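Local coordinates for CghA (Chaetomium globosum, PDB 6KAW), which belongs to a fungal family of all-beta proteins made of an N-terminal and a C-terminal domain, both related to the calycins, at residues A[192-197]-A[214-219]; A[236-241]-A[262-267]. One frame throughout, in Å; residues are numbered along the deposited sequence.

Contact 1 (192-197 with 214-219) lies in the N-terminal calycin-type domain and contact 2 (236-241 with 262-267) in the C-terminal one, on opposite sides of the chain's centre, with their centres 38 Å apart; they share no strand. Each is partly buried. Contact 1 is ordinary antiparallel pairing inside a hairpin: backbone bonds run in a ladder, with valine, leucine and methionine packed on the buried face and Asp-195 and Val-215 on the exposed one. Contact 2 sits where one strand begins and the next has just given way to a turn, so there is no ladder. A buried lysine end gathers backbone carbonyls, while a lysine-glutamate pair, modelled too close to be exact, and a histidine lie nearer the surface.

Contact 1 (A[192-197]-A[214-219]); sequences ATVDLT and MVLGPE
Val-194 and Leu-216 face each other as a hydrogen-bonded antiparallel pair, joined by Leu-216 N to Val-194 O at 2.9 Å and by the return bond from Val-194 N to Leu-216 O. Two residues along, Leu-196 and Met-214 repeat the pattern, with Leu-196 N to Met-214 O at 3.0 Å. The Met-214 side chain runs outward on the buried face. Its CB stands about 4.5 Å from Val-194 CG2. CG, anti to the backbone N (chi1 180°), comes alongside Val-194 and packs 3.7 Å from its CG2. SD still grazes that methyl, at 4.2 Å, and the bend at chi3 (-58°) then carries CE away from the partner strand; the side chain goes on to touch Ala-83, Trp-85 and Phe-62. The same Val-194 CG2 meets Leu-216 CG at 3.7 Å, so one methyl packs against both stems. The two strands, 181-200 and 210-216, form a beta hairpin of the N-terminal calycin-type domain, and strand 154-162 pairs with the other edge of 181-200 through Thr-159 and Ser-157. On the outer face, Asp-195 and Val-215 make the non-hydrogen-bonded pair, and Asp-195 OD1 turns to a salt bridge with Arg-213. Where the pairing ends, Thr-193 CG2 rests 3.7 Å from Pro-218 CA, while its OG1 bonds to Thr-159 OG1.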
# COMPACT_ATOMS: atom_id res chain seq x y z
N ALA A 192 -12.42 9.54 2.78
CA ALA A 192 -12.06 9.57 1.36
C ALA A 192 -13.24 9.95 0.46
O ALA A 192 -14.37 9.60 0.74
CB ALA A 192 -11.49 8.21 0.94
N THR A 193 -12.96 10.65 -0.63
CA THR A 193 -13.93 10.81 -1.69
C THR A 193 -13.32 10.40 -3.02
O THR A 193 -12.11 10.52 -3.21
CB THR A 193 -14.46 12.27 -1.83
OG1 THR A 193 -13.44 13.10 -2.40
CG2 THR A 193 -14.90 12.83 -0.49
N VAL A 194 -14.16 9.91 -3.92
CA VAL A 194 -13.74 9.72 -5.30
C VAL A 194 -14.84 10.19 -6.23
O VAL A 194 -16.03 10.14 -5.90
CB VAL A 194 -13.37 8.23 -5.64
CG1 VAL A 194 -12.34 7.67 -4.66
CG2 VAL A 194 -14.61 7.35 -5.68
N ASP A 195 -14.43 10.66 -7.39
CA ASP A 195 -15.34 11.08 -8.43
C ASP A 195 -14.62 10.81 -9.73
O ASP A 195 -13.89 11.65 -10.23
CB ASP A 195 -15.71 12.57 -8.26
CG ASP A 195 -16.90 12.98 -9.10
OD1 ASP A 195 -17.16 12.33 -10.13
OD2 ASP A 195 -17.58 13.97 -8.73
N LEU A 196 -14.79 9.60 -10.25
CA LEU A 196 -13.96 9.14 -11.34
C LEU A 196 -14.81 8.61 -12.48
O LEU A 196 -15.92 8.15 -12.28
CB LEU A 196 -13.01 8.03 -10.86
CG LEU A 196 -12.02 8.43 -9.76
CD1 LEU A 196 -11.57 7.20 -8.98
CD2 LEU A 196 -10.83 9.14 -10.38
N THR A 197 -14.25 8.67 -13.68
CA THR A 197 -14.88 8.07 -14.84
C THR A 197 -13.89 7.15 -15.52
O THR A 197 -12.76 7.54 -15.78
CB THR A 197 -15.39 9.13 -15.82
OG1 THR A 197 -16.33 9.97 -15.14
CG2 THR A 197 -16.08 8.48 -17.01
N MET A 214 -17.35 5.93 -10.80
CA MET A 214 -17.23 5.56 -9.39
C MET A 214 -17.30 6.82 -8.55
O MET A 214 -16.45 7.70 -8.64
CB MET A 214 -15.91 4.82 -9.11
CG MET A 214 -15.75 4.42 -7.65
SD MET A 214 -14.21 3.51 -7.32
CE MET A 214 -14.38 2.09 -8.43
N VAL A 215 -18.33 6.89 -7.71
CA VAL A 215 -18.54 8.06 -6.88
C VAL A 215 -18.66 7.65 -5.43
O VAL A 215 -19.51 6.82 -5.08
CB VAL A 215 -19.83 8.83 -7.29
CG1 VAL A 215 -20.07 9.99 -6.33
CG2 VAL A 215 -19.75 9.31 -8.72
N LEU A 216 -17.83 8.25 -4.60
CA LEU A 216 -17.93 8.09 -3.16
C LEU A 216 -17.89 9.48 -2.54
O LEU A 216 -16.88 10.17 -2.63
CB LEU A 216 -16.79 7.21 -2.62
CG LEU A 216 -16.77 5.75 -3.10
CD1 LEU A 216 -15.52 5.01 -2.62
CD2 LEU A 216 -18.02 5.01 -2.68
N GLY A 217 -19.01 9.90 -1.94
CA GLY A 217 -19.12 11.24 -1.39
C GLY A 217 -18.61 11.36 0.03
O GLY A 217 -18.37 10.36 0.70
N PRO A 218 -18.43 12.60 0.50
CA PRO A 218 -17.77 12.90 1.77
C PRO A 218 -18.50 12.41 3.01
O PRO A 218 -17.89 12.34 4.08
CB PRO A 218 -17.68 14.43 1.78
CG PRO A 218 -18.78 14.87 0.87
CD PRO A 218 -18.89 13.83 -0.19
N GLU A 219 -19.77 12.06 2.91
CA GLU A 219 -20.49 11.64 4.10
C GLU A 219 -20.92 10.18 4.05
O GLU A 219 -21.86 9.79 4.73
CB GLU A 219 -21.71 12.54 4.33
CG GLU A 219 -21.36 13.93 4.84
CD GLU A 219 -22.60 14.74 5.17
OE1 GLU A 219 -23.62 14.58 4.45
OE2 GLU A 219 -22.58 15.52 6.15
O HOH W 1 -16.94 9.23 2.45

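Contact 2 (A[236-241]-A[262-267]); sequences GKEATD and KPHKYY
Lys-262 NZ is gripped by three backbone carbonyls: Gly-236 O at 2.7 Å, Ala-239 O at 2.9 Å, and Ser-394 O from the C-terminal tail. It approaches Gly-236 O from well above the carbonyl plane, but Ala-239 O with a smaller tilt of 28°. A bend at chi2 (79°) turns the lysine chain back along 236-239, and its CD passes 3.3 Å from Ala-239 O on the way. This is a buried residue, and three carbonyl oxygens round the ammonium would be expected to favour its charged form. Its backbone joins in too, Lys-262 N reaching Glu-238 O at 3.0 Å through a rather bent bond. Lys-262 O then receives Lys-265 N and Tyr-267 N from opposite faces of its plane, which ties up the turn. Farther out, the extended Lys-265 chain brings NZ to Glu-238 OE1 in a salt bridge, whose modelled length is too short to be taken literally. His-264 presents its ring edge to the same region: CE1 lies 3.5 Å from Lys-237 O, near the ring plane, and the Glu-238 carboxylate is turned 59° against the ring. On the inner side, Thr-240 CG2 packs 3.9 Å from Lys-262 CA and also against Pro-263 CD. Its OG1 lies at the edge of the Tyr-267 ring, 3.7 Å from CD1, but its hydrogen bond goes mainly to Ser-261 O, with Val-260 O also within bonding distance. Thr-240 and Asp-241 together face Val-260 in a classic beta bulge at the start of strand 239-249. The 262-267 turn, leading from strand 252-261 to strand 269-277, thus sits beside that start, with Leu-393 and Asp-395, just past strand 382-392, packed against it.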
# COMPACT_ATOMS: atom_id res chain seq x y z
N GLY A 236 11.75 -8.16 -6.08
CA GLY A 236 11.88 -9.45 -6.73
C GLY A 236 13.07 -10.25 -6.25
O GLY A 236 13.15 -11.45 -6.50
N LYS A 237 14.00 -9.61 -5.56
CA LYS A 237 15.21 -10.31 -5.17
C LYS A 237 15.39 -10.35 -3.67
O LYS A 237 16.35 -10.92 -3.16
CB LYS A 237 16.43 -9.68 -5.85
CG LYS A 237 16.42 -9.82 -7.36
CD LYS A 237 17.85 -9.74 -7.96
CE LYS A 237 17.98 -8.51 -8.82
NZ LYS A 237 19.37 -8.01 -9.09
N GLU A 238 14.45 -9.76 -2.94
CA GLU A 238 14.52 -9.79 -1.49
C GLU A 238 13.37 -10.58 -0.85
O GLU A 238 13.52 -11.07 0.26
CB GLU A 238 14.54 -8.36 -0.94
CG GLU A 238 15.90 -7.67 -1.14
CD GLU A 238 17.06 -8.50 -0.62
OE1 GLU A 238 17.18 -8.63 0.62
OE2 GLU A 238 17.84 -9.04 -1.44
N ALA A 239 12.25 -10.73 -1.55
CA ALA A 239 11.05 -11.30 -0.93
C ALA A 239 10.49 -12.51 -1.66
O ALA A 239 10.71 -12.68 -2.85
CB ALA A 239 9.97 -10.23 -0.82
N THR A 240 9.76 -13.33 -0.92
CA THR A 240 8.97 -14.41 -1.50
C THR A 240 7.50 -14.13 -1.27
O THR A 240 6.64 -14.80 -1.84
CB THR A 240 9.31 -15.78 -0.90
OG1 THR A 240 9.37 -15.68 0.53
CG2 THR A 240 10.67 -16.31 -1.43
N ASP A 241 7.21 -13.13 -0.44
CA ASP A 241 5.84 -12.84 -0.04
C ASP A 241 5.74 -11.39 0.42
O ASP A 241 6.50 -10.95 1.28
CB ASP A 241 5.40 -13.78 1.10
CG ASP A 241 3.90 -13.98 1.15
OD1 ASP A 241 3.16 -12.99 1.36
OD2 ASP A 241 3.45 -15.14 1.00
N LYS A 262 13.56 -14.00 0.85
CA LYS A 262 14.05 -15.14 0.08
C LYS A 262 14.70 -16.18 0.99
O LYS A 262 15.07 -15.86 2.11
CB LYS A 262 15.06 -14.64 -0.96
CG LYS A 262 14.73 -14.97 -2.38
CD LYS A 262 13.70 -14.05 -2.96
CE LYS A 262 13.59 -14.25 -4.46
NZ LYS A 262 12.37 -13.60 -4.99
N PRO A 263 14.84 -17.44 0.51
CA PRO A 263 15.53 -18.47 1.29
C PRO A 263 16.96 -18.08 1.68
O PRO A 263 17.44 -18.59 2.69
CB PRO A 263 15.58 -19.68 0.35
CG PRO A 263 14.56 -19.45 -0.67
CD PRO A 263 14.16 -18.00 -0.67
N HIS A 264 17.64 -17.23 0.92
CA HIS A 264 19.04 -16.94 1.25
C HIS A 264 19.15 -16.11 2.52
O HIS A 264 20.22 -16.02 3.11
CB HIS A 264 19.78 -16.28 0.08
CG HIS A 264 19.29 -14.90 -0.27
ND1 HIS A 264 18.45 -14.66 -1.33
CD2 HIS A 264 19.58 -13.70 0.27
CE1 HIS A 264 18.22 -13.36 -1.42
NE2 HIS A 264 18.89 -12.75 -0.46
N LYS A 265 18.03 -15.53 2.96
CA LYS A 265 18.01 -14.88 4.26
C LYS A 265 17.06 -15.62 5.20
O LYS A 265 16.60 -15.07 6.20
CB LYS A 265 17.61 -13.40 4.12
CG LYS A 265 18.70 -12.58 3.48
CD LYS A 265 18.27 -11.15 3.18
CE LYS A 265 19.43 -10.35 2.62
NZ LYS A 265 19.02 -9.02 2.12
N TYR A 266 16.76 -16.88 4.86
CA TYR A 266 16.04 -17.77 5.76
C TYR A 266 14.62 -17.29 6.08
O TYR A 266 14.15 -17.40 7.21
CB TYR A 266 16.86 -17.96 7.04
CG TYR A 266 18.28 -18.32 6.70
CD1 TYR A 266 18.59 -19.56 6.16
CD2 TYR A 266 19.32 -17.39 6.85
CE1 TYR A 266 19.90 -19.90 5.82
CE2 TYR A 266 20.64 -17.72 6.51
CZ TYR A 266 20.91 -18.98 6.00
OH TYR A 266 22.20 -19.32 5.65
N TYR A 267 13.95 -16.79 5.05
CA TYR A 267 12.56 -16.37 5.16
C TYR A 267 12.36 -15.44 6.36
O TYR A 267 11.47 -15.66 7.18
CB TYR A 267 11.64 -17.59 5.26
CG TYR A 267 11.66 -18.44 4.01
CD1 TYR A 267 10.95 -18.07 2.87
CD2 TYR A 267 12.37 -19.63 3.97
CE1 TYR A 267 10.97 -18.84 1.74
CE2 TYR A 267 12.42 -20.41 2.83
CZ TYR A 267 11.70 -20.02 1.72
OH TYR A 267 11.72 -20.79 0.59